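Local atomic coordinates of protein kinase A regulatory subunit (Trypanosoma cruzi, PDB entry 6HYQ), a protein that probably regulates a kinase catalytic subunit through two cyclic nucleotide-binding domains, each of which holds guanosine in this structure. Residues A75-C80 with T118-T123; E211-D216 with V245-A250. All coordinates share one frame; numbering follows the deposited sequence. Where two conformers were deposited one is given.

How the contacts relate
Both contacts sit beside a bound guanosine, each in its own cyclic nucleotide-binding domain. They flank the centre of the chain, and about 39 Å separates their nearest atoms. Contact 1 joins two loops that are partly exposed, and backbone groups and one threonine hydroxyl do most of the work. Contact 2 is buried and lies largely within a sheet: neighbouring antiparallel strands 210-215 and 247-250 share a backbone ladder, aliphatic side chains and a salt bridge. The second segments are comparable, since 118-123 runs into strand 123-126 and 245-250 into strand 247-250, and each directs a backbone N-H to its guanosine's O5', weakly in contact 1.

Contact 1 of 2, residues A75-C80 with T118-T123; sequences AGQTTC and TPVVAT. With GMP (guanosine), chain E.
The loop A75-C80 packs against T118-T123, the tail of the phosphate-binding cassette of the first cyclic nucleotide-binding domain, where helix 111-116 gives way to strand 123-126. Three hydrogen bonds stitch the two together. A75 N donates to T123 OG1 at 2.9 Å and almost straight (169°); a threonine suits this place because its hydroxyl accepts the N-H of A75, just past the end of strand 71-73, while its own backbone pairs with I94. G76 N reaches V120 O at 2.9 Å, coming from above the carbonyl plane. V120 N returns a bond to Q77 O at 3.0 Å, this time in the carbonyl plane, so both polar backbone groups of V120 are held by the opposing loop. A75 and G76 have the backbone angles of the central pair of a type II turn, and the positive phi of G76 (96°) explains the glycine.

In the cassettes of related kinase regulatory subunits, the position of V120 commonly carries the arginine that grips the cyclic phosphate; the group bound here is guanosine, which has no phosphate. The valine is shared between neighbours. Its branch CG1 faces the ribose, with guanosine C5' 3.8 Å away. The other branch faces the loop: V120 CG2 lies 3.5 Å from Q77 O and 4.0 Å from C80 CB, a buried spot suited to a small, weakly polar cysteine. Further out, the methyl of T78 lies alongside the P119 ring, CG2 to CG 4.0 Å, both side chains pointing the same way. A122 N makes a weak hydrogen bond to guanosine O5' at 3.0 Å, and the small A122 side chain lets the nucleoside come close. E113 OE2 accepts from V121 N and also bonds the nucleoside, tying this backbone to the ligand a second time.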
ATOM      1  N   ALA A  75       9.432  19.257  15.024  1.00 82.94           N
ATOM      2  CA  ALA A  75       8.279  19.265  15.909  1.00 98.05           C
ATOM      3  C   ALA A  75       7.914  20.686  16.308  1.00107.93           C
ATOM      4  O   ALA A  75       8.757  21.456  16.774  1.00120.76           O
ATOM      5  CB  ALA A  75       8.563  18.436  17.158  1.00138.45           C
ATOM      6  N   GLY A  76       6.650  21.020  16.132  1.00 81.58           N
ATOM      7  CA  GLY A  76       6.133  22.297  16.515  1.00 93.14           C
ATOM      8  C   GLY A  76       6.080  23.304  15.404  1.00110.54           C
ATOM      9  O   GLY A  76       5.373  24.308  15.525  1.00141.72           O
ATOM     10  N   GLN A  77       6.808  23.066  14.328  1.00102.10           N
ATOM     11  CA  GLN A  77       6.802  24.011  13.226  0.53 83.98           C
ATOM     12  C   GLN A  77       5.383  24.220  12.717  1.00 89.75           C
ATOM     13  O   GLN A  77       4.588  23.281  12.616  1.00 85.75           O
ATOM     14  CB  GLN A  77       7.701  23.521  12.094  0.53 71.66           C
ATOM     15  CG  GLN A  77       7.594  24.363  10.827  0.53 86.13           C
ATOM     16  CD  GLN A  77       8.485  23.879   9.720  0.53 73.77           C
ATOM     17  OE1 GLN A  77       8.999  22.764   9.772  0.53 86.89           O
ATOM     18  NE2 GLN A  77       8.663  24.707   8.698  0.53103.13           N
ATOM     19  N   THR A  78       5.066  25.465  12.418  1.00101.68           N
ATOM     20  CA  THR A  78       3.833  25.829  11.760  1.00 79.42           C
ATOM     21  C   THR A  78       4.066  26.301  10.342  1.00116.68           C
ATOM     22  O   THR A  78       3.104  26.464   9.587  1.00111.15           O
ATOM     23  CB  THR A  78       3.147  26.933  12.547  1.00103.18           C
ATOM     24  OG1 THR A  78       4.124  27.941  12.839  1.00190.78           O
ATOM     25  CG2 THR A  78       2.539  26.382  13.811  1.00119.82           C
ATOM     26  N   THR A  79       5.327  26.494   9.962  1.00146.43           N
ATOM     27  CA  THR A  79       5.752  27.146   8.737  1.00101.89           C
ATOM     28  C   THR A  79       5.972  26.175   7.574  1.00138.12           C
ATOM     29  O   THR A  79       6.449  26.608   6.518  1.00119.69           O
ATOM     30  CB  THR A  79       7.072  27.889   9.015  1.00114.03           C
ATOM     31  OG1 THR A  79       8.106  26.933   9.285  1.00153.08           O
ATOM     32  CG2 THR A  79       6.952  28.779  10.256  1.00114.04           C
ATOM     33  N   CYS A  80       5.674  24.875   7.748  1.00156.04           N
ATOM     34  CA  CYS A  80       5.897  23.867   6.708  1.00129.11           C
ATOM     35  C   CYS A  80       4.777  23.809   5.661  1.00 90.23           C
ATOM     36  O   CYS A  80       4.888  24.422   4.597  1.00124.86           O
ATOM     37  CB  CYS A  80       6.081  22.496   7.373  1.00158.32           C
ATOM     38  SG  CYS A  80       6.290  21.093   6.267  1.00133.90           S
ATOM     39  N   THR A 118      -2.619  20.498  11.661  1.00 78.50           N
ATOM     40  CA  THR A 118      -1.984  20.661  12.952  1.00 87.00           C
ATOM     41  C   THR A 118      -0.536  21.013  12.683  1.00 85.74           C
ATOM     42  O   THR A 118      -0.055  20.833  11.560  1.00 82.98           O
ATOM     43  CB  THR A 118      -2.098  19.387  13.799  1.00 80.97           C
ATOM     44  OG1 THR A 118      -1.366  19.527  15.018  1.00 81.70           O
ATOM     45  CG2 THR A 118      -1.526  18.240  13.091  1.00 68.55           C
ATOM     46  N   PRO A 119       0.172  21.559  13.668  1.00 78.60           N
ATOM     47  CA  PRO A 119       1.629  21.726  13.550  1.00 67.63           C
ATOM     48  C   PRO A 119       2.391  20.417  13.397  1.00 89.41           C
ATOM     49  O   PRO A 119       1.945  19.353  13.823  1.00 79.92           O
ATOM     50  CB  PRO A 119       2.002  22.417  14.860  1.00 77.35           C
ATOM     51  CG  PRO A 119       0.777  23.125  15.240  1.00 90.15           C
ATOM     52  CD  PRO A 119      -0.366  22.319  14.802  1.00 72.05           C
ATOM     53  N   VAL A 120       3.539  20.493  12.735  1.00 80.85           N
ATOM     54  CA  VAL A 120       4.391  19.322  12.616  1.00 83.37           C
ATOM     55  C   VAL A 120       4.402  18.630  13.983  1.00 72.66           C
ATOM     56  O   VAL A 120       4.580  19.283  15.013  1.00 72.34           O
ATOM     57  CB  VAL A 120       5.809  19.698  12.143  1.00 98.05           C
ATOM     58  CG1 VAL A 120       6.708  18.458  11.967  1.00 79.90           C
ATOM     59  CG2 VAL A 120       5.764  20.532  10.858  1.00102.60           C
ATOM     60  N   VAL A 121       4.111  17.320  13.983  1.00 74.63           N
ATOM     61  CA  VAL A 121       4.094  16.461  15.164  1.00 67.81           C
ATOM     62  C   VAL A 121       5.464  15.857  15.450  1.00 57.95           C
ATOM     63  O   VAL A 121       5.785  15.522  16.600  1.00 62.98           O
ATOM     64  CB  VAL A 121       3.054  15.347  14.928  1.00 94.46           C
ATOM     65  CG1 VAL A 121       3.000  14.394  16.100  1.00104.78           C
ATOM     66  CG2 VAL A 121       1.667  15.942  14.602  1.00 84.89           C
ATOM     67  N   ALA A 122       6.272  15.662  14.430  1.00 51.72           N
ATOM     68  CA  ALA A 122       7.515  14.969  14.654  1.00 81.44           C
ATOM     69  C   ALA A 122       8.582  15.581  13.768  1.00 59.06           C
ATOM     70  O   ALA A 122       8.294  16.161  12.731  1.00 66.34           O
ATOM     71  CB  ALA A 122       7.316  13.479  14.364  1.00 56.30           C
ATOM     72  N   THR A 123       9.808  15.443  14.203  1.00 67.21           N
ATOM     73  CA  THR A 123      10.942  15.953  13.461  1.00 90.57           C
ATOM     74  C   THR A 123      11.455  14.918  12.452  1.00 99.29           C
ATOM     75  O   THR A 123      11.499  13.714  12.732  1.00 65.71           O
ATOM     76  CB  THR A 123      12.041  16.321  14.452  1.00 83.86           C
ATOM     77  OG1 THR A 123      11.588  17.408  15.260  1.00 96.43           O
ATOM     78  CG2 THR A 123      13.357  16.668  13.727  1.00 76.25           C
TER
HETATM   79  O5' GMP E 601       5.231  14.859  11.755  1.00 69.63           O
HETATM   80  C5' GMP E 601       5.917  15.027  10.522  1.00 74.85           C
HETATM   81  C4' GMP E 601       5.833  13.801   9.633  1.00 61.01           C
HETATM   82  O4' GMP E 601       6.445  12.669  10.305  1.00 60.53           O
HETATM   83  C3' GMP E 601       4.436  13.305   9.230  1.00 59.02           C
HETATM   84  O3' GMP E 601       3.902  14.007   8.129  1.00 82.00           O
HETATM   85  C2' GMP E 601       4.645  11.828   8.943  1.00104.76           C
HETATM   86  O2' GMP E 601       5.082  11.588   7.580  1.00 57.50           O
HETATM   87  C1' GMP E 601       5.752  11.471   9.949  1.00105.10           C
HETATM   88  N9  GMP E 601       5.187  10.969  11.195  1.00 80.02           N
HETATM   89  C8  GMP E 601       4.686  11.759  12.177  1.00 75.35           C
HETATM   90  N7  GMP E 601       4.292  10.970  13.180  1.00 89.27           N
HETATM   91  C5  GMP E 601       4.563   9.727  12.779  1.00 66.45           C
HETATM   92  C6  GMP E 601       4.370   8.382  13.444  1.00 83.20           C
HETATM   93  O6  GMP E 601       3.861   8.318  14.537  1.00100.60           O
HETATM   94  N1  GMP E 601       4.807   7.214  12.735  1.00 66.64           N
HETATM   95  C2  GMP E 601       5.374   7.250  11.428  1.00 49.82           C
HETATM   96  N2  GMP E 601       5.723   5.963  10.845  1.00 63.14           N
HETATM   97  N3  GMP E 601       5.587   8.505  10.812  1.00 59.31           N
HETATM   98  C4  GMP E 601       5.129   9.727  11.540  1.00 59.65           C

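Contact 2 of 2, residues E211-D216 with V245-A250; sequences EVIGRD and VADVVA. With GMP (guanosine), chain F.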
ATOM      1  N   GLU A 211     -14.097 -20.106  -1.270  1.00 61.99           N
ATOM      2  CA  GLU A 211     -13.404 -21.371  -1.524  1.00 73.78           C
ATOM      3  C   GLU A 211     -12.239 -21.130  -2.501  1.00 50.88           C
ATOM      4  O   GLU A 211     -12.344 -20.385  -3.478  1.00 77.29           O
ATOM      5  CB  GLU A 211     -14.327 -22.449  -2.145  1.00 47.17           C
ATOM      6  CG  GLU A 211     -14.909 -22.051  -3.465  1.00 75.15           C
ATOM      7  CD  GLU A 211     -15.920 -23.034  -4.018  1.00 91.17           C
ATOM      8  OE1 GLU A 211     -16.694 -22.616  -4.919  1.00 75.17           O
ATOM      9  OE2 GLU A 211     -15.955 -24.205  -3.564  1.00 93.56           O
ATOM     10  N   VAL A 212     -11.145 -21.842  -2.171  1.00 51.71           N
ATOM     11  CA  VAL A 212      -9.873 -21.870  -2.892  1.00 49.64           C
ATOM     12  C   VAL A 212      -9.889 -23.194  -3.664  1.00 59.72           C
ATOM     13  O   VAL A 212      -9.992 -24.252  -3.048  1.00 68.43           O
ATOM     14  CB  VAL A 212      -8.696 -21.792  -1.919  1.00 61.33           C
ATOM     15  CG1 VAL A 212      -7.365 -21.796  -2.657  1.00 79.36           C
ATOM     16  CG2 VAL A 212      -8.882 -20.544  -0.970  1.00 69.65           C
ATOM     17  N   ILE A 213      -9.846 -23.149  -5.022  1.00 60.84           N
ATOM     18  CA  ILE A 213      -9.993 -24.340  -5.866  1.00 63.51           C
ATOM     19  C   ILE A 213      -8.702 -24.477  -6.645  1.00 91.16           C
ATOM     20  O   ILE A 213      -8.465 -23.735  -7.614  1.00 61.94           O
ATOM     21  CB  ILE A 213     -11.188 -24.268  -6.811  1.00 73.93           C
ATOM     22  CG1 ILE A 213     -12.486 -24.046  -6.017  1.00 64.78           C
ATOM     23  CG2 ILE A 213     -11.184 -25.547  -7.704  1.00 66.42           C
ATOM     24  CD1 ILE A 213     -13.713 -23.776  -6.849  1.00133.20           C
ATOM     25  N   GLY A 214      -7.861 -25.425  -6.215  1.00 60.87           N
ATOM     26  CA  GLY A 214      -6.564 -25.637  -6.804  1.00 75.88           C
ATOM     27  C   GLY A 214      -6.622 -26.579  -8.007  1.00 83.37           C
ATOM     28  O   GLY A 214      -7.679 -26.860  -8.577  1.00 97.52           O
ATOM     29  N   ARG A 215      -5.454 -27.055  -8.404  1.00 64.51           N
ATOM     30  CA  ARG A 215      -5.360 -28.067  -9.442  1.00 69.76           C
ATOM     31  C   ARG A 215      -4.448 -29.179  -8.964  1.00 84.31           C
ATOM     32  O   ARG A 215      -3.333 -28.916  -8.507  1.00 72.41           O
ATOM     33  CB  ARG A 215      -4.842 -27.471 -10.735  1.00 65.02           C
ATOM     34  CG  ARG A 215      -5.616 -26.298 -11.259  1.00 67.05           C
ATOM     35  CD  ARG A 215      -6.978 -26.687 -11.760  1.00 59.28           C
ATOM     36  NE  ARG A 215      -7.695 -25.560 -12.336  1.00 60.40           N
ATOM     37  CZ  ARG A 215      -8.515 -24.772 -11.642  1.00 86.80           C
ATOM     38  NH1 ARG A 215      -8.702 -24.982 -10.365  1.00 69.06           N
ATOM     39  NH2 ARG A 215      -9.155 -23.794 -12.244  1.00 58.63           N
ATOM     40  N   ASP A 216      -4.934 -30.408  -9.029  1.00102.41           N
ATOM     41  CA  ASP A 216      -4.138 -31.550  -8.606  1.00116.41           C
ATOM     42  C   ASP A 216      -3.169 -32.019  -9.706  1.00101.87           C
ATOM     43  O   ASP A 216      -2.847 -31.315 -10.666  1.00 66.59           O
ATOM     44  CB  ASP A 216      -5.052 -32.663  -8.100  1.00146.58           C
ATOM     45  CG  ASP A 216      -5.921 -33.266  -9.187  1.00133.32           C
ATOM     46  OD1 ASP A 216      -5.597 -33.119 -10.385  1.00136.66           O
ATOM     47  OD2 ASP A 216      -6.939 -33.891  -8.823  1.00111.76           O
ATOM     48  N   VAL A 245      -1.966 -19.970  -8.530  1.00 82.39           N
ATOM     49  CA  VAL A 245      -1.918 -21.408  -8.467  1.00 52.20           C
ATOM     50  C   VAL A 245      -3.245 -21.993  -7.972  1.00 57.61           C
ATOM     51  O   VAL A 245      -3.356 -23.222  -7.801  1.00 55.81           O
ATOM     52  CB  VAL A 245      -0.794 -21.779  -7.499  1.00 57.13           C
ATOM     53  CG1 VAL A 245       0.516 -21.202  -7.950  1.00 74.09           C
ATOM     54  CG2 VAL A 245      -1.118 -21.237  -6.187  1.00 57.79           C
ATOM     55  N   ALA A 246      -4.263 -21.135  -7.757  1.00 52.75           N
ATOM     56  CA  ALA A 246      -5.609 -21.570  -7.391  1.00 48.33           C
ATOM     57  C   ALA A 246      -6.640 -20.567  -7.849  1.00 48.18           C
ATOM     58  O   ALA A 246      -6.313 -19.383  -8.063  1.00 61.57           O
ATOM     59  CB  ALA A 246      -5.761 -21.715  -5.869  1.00 48.86           C
ATOM     60  N   ASP A 247      -7.853 -21.050  -8.045  1.00 54.31           N
ATOM     61  CA  ASP A 247      -9.040 -20.194  -8.103  1.00 55.00           C
ATOM     62  C   ASP A 247      -9.443 -19.859  -6.684  1.00 74.73           C
ATOM     63  O   ASP A 247      -9.347 -20.706  -5.785  1.00 66.86           O
ATOM     64  CB  ASP A 247     -10.276 -20.839  -8.753  1.00 68.19           C
ATOM     65  CG  ASP A 247     -10.037 -21.443 -10.157  1.00 71.46           C
ATOM     66  OD1 ASP A 247      -9.494 -20.807 -11.076  1.00 63.69           O
ATOM     67  OD2 ASP A 247     -10.515 -22.570 -10.378  1.00 69.57           O
ATOM     68  N   VAL A 248      -9.992 -18.641  -6.509  1.00 49.58           N
ATOM     69  CA  VAL A 248     -10.679 -18.282  -5.288  1.00 54.19           C
ATOM     70  C   VAL A 248     -12.019 -17.810  -5.719  1.00 61.10           C
ATOM     71  O   VAL A 248     -12.104 -16.842  -6.533  1.00 55.76           O
ATOM     72  CB  VAL A 248      -9.977 -17.195  -4.472  1.00 70.97           C
ATOM     73  CG1 VAL A 248     -10.806 -16.966  -3.058  1.00 57.29           C
ATOM     74  CG2 VAL A 248      -8.527 -17.533  -4.188  1.00 49.36           C
ATOM     75  N   VAL A 249     -13.055 -18.481  -5.217  1.00 65.59           N
ATOM     76  CA  VAL A 249     -14.422 -18.228  -5.629  1.00 59.18           C
ATOM     77  C   VAL A 249     -15.323 -17.929  -4.389  1.00 61.88           C
ATOM     78  O   VAL A 249     -15.312 -18.661  -3.386  1.00 50.25           O
ATOM     79  CB  VAL A 249     -15.027 -19.401  -6.416  1.00 66.87           C
ATOM     80  CG1 VAL A 249     -16.225 -18.950  -6.992  1.00 50.47           C
ATOM     81  CG2 VAL A 249     -14.106 -19.852  -7.612  1.00 85.55           C
ATOM     82  N   ALA A 250     -16.204 -16.933  -4.530  1.00 50.61           N
ATOM     83  CA  ALA A 250     -17.152 -16.627  -3.465  1.00 66.78           C
ATOM     84  C   ALA A 250     -18.159 -17.769  -3.334  1.00 68.30           C
ATOM     85  O   ALA A 250     -18.711 -18.239  -4.331  1.00 61.96           O
ATOM     86  CB  ALA A 250     -17.887 -15.301  -3.755  1.00 48.55           C
TER
HETATM   87  O5' GMP F 602      -3.112 -18.816  -5.663  1.00 51.06           O
HETATM   88  C5' GMP F 602      -4.232 -17.940  -5.515  1.00 48.35           C
HETATM   89  C4' GMP F 602      -4.514 -17.665  -4.059  1.00 45.79           C
HETATM   90  O4' GMP F 602      -5.188 -18.801  -3.495  1.00 52.42           O
HETATM   91  C3' GMP F 602      -3.315 -17.449  -3.146  1.00 61.77           C
HETATM   92  O3' GMP F 602      -2.766 -16.139  -3.224  1.00 67.06           O
HETATM   93  C2' GMP F 602      -3.906 -17.784  -1.786  1.00101.26           C
HETATM   94  O2' GMP F 602      -4.647 -16.641  -1.318  1.00 52.36           O
HETATM   95  C1' GMP F 602      -4.882 -18.924  -2.152  1.00 71.94           C
HETATM   96  N9  GMP F 602      -4.273 -20.232  -1.994  1.00 73.70           N
HETATM   97  C8  GMP F 602      -3.452 -20.794  -2.928  1.00101.10           C
HETATM   98  N7  GMP F 602      -2.996 -21.976  -2.467  1.00 62.22           N
HETATM   99  C5  GMP F 602      -3.483 -22.086  -1.231  1.00 73.91           C
HETATM  100  C6  GMP F 602      -3.318 -23.161  -0.186  1.00 69.49           C
HETATM  101  O6  GMP F 602      -2.634 -24.151  -0.393  1.00 69.00           O
HETATM  102  N1  GMP F 602      -4.015 -23.008   1.032  1.00 79.13           N
HETATM  103  C2  GMP F 602      -4.826 -21.877   1.339  1.00 75.54           C
HETATM  104  N2  GMP F 602      -5.517 -21.722   2.641  1.00113.47           N
HETATM  105  N3  GMP F 602      -4.939 -20.875   0.348  1.00 96.01           N
HETATM  106  C4  GMP F 602      -4.281 -21.014  -0.949  1.00 70.10           C
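E211 and I213 pair with V249 and D247 as antiparallel hydrogen-bonded residues in the jelly-roll barrel of the second domain. The ladder has two reciprocal pairs of backbone bonds, E211 with V249 and I213 with D247, the shortest being I213 N to D247 O at 2.6 Å. Where the second segment begins, V245 N donates to guanosine O5' at 3.3 Å.

Apolar contacts line the guanosine side. V212 CG1 meets A246 CB at 3.6 Å and guanosine N9 at 3.5 Å, while V248 CG2 touches the ribose; beta-branched valines suit both strand and pocket. On the other face, the aliphatic part of E211 runs alongside V249.

The charged pair is R215 with D247. The arginine chain bends at chi2 (-70°), bringing its guanidinium edge onto one carboxylate oxygen: NH2 meets OD2 at 2.6 Å, on the syn side, with the two group planes 61° apart. NH1 adds a weak bond to OD2 and a firmer one to G214 O, fixing the guanidinium's rotation.

Y195 N holds OD1, so both oxygens of the buried D247 are satisfied, and R215 probably stabilises its negative charge on the sheet face turned from the nucleoside.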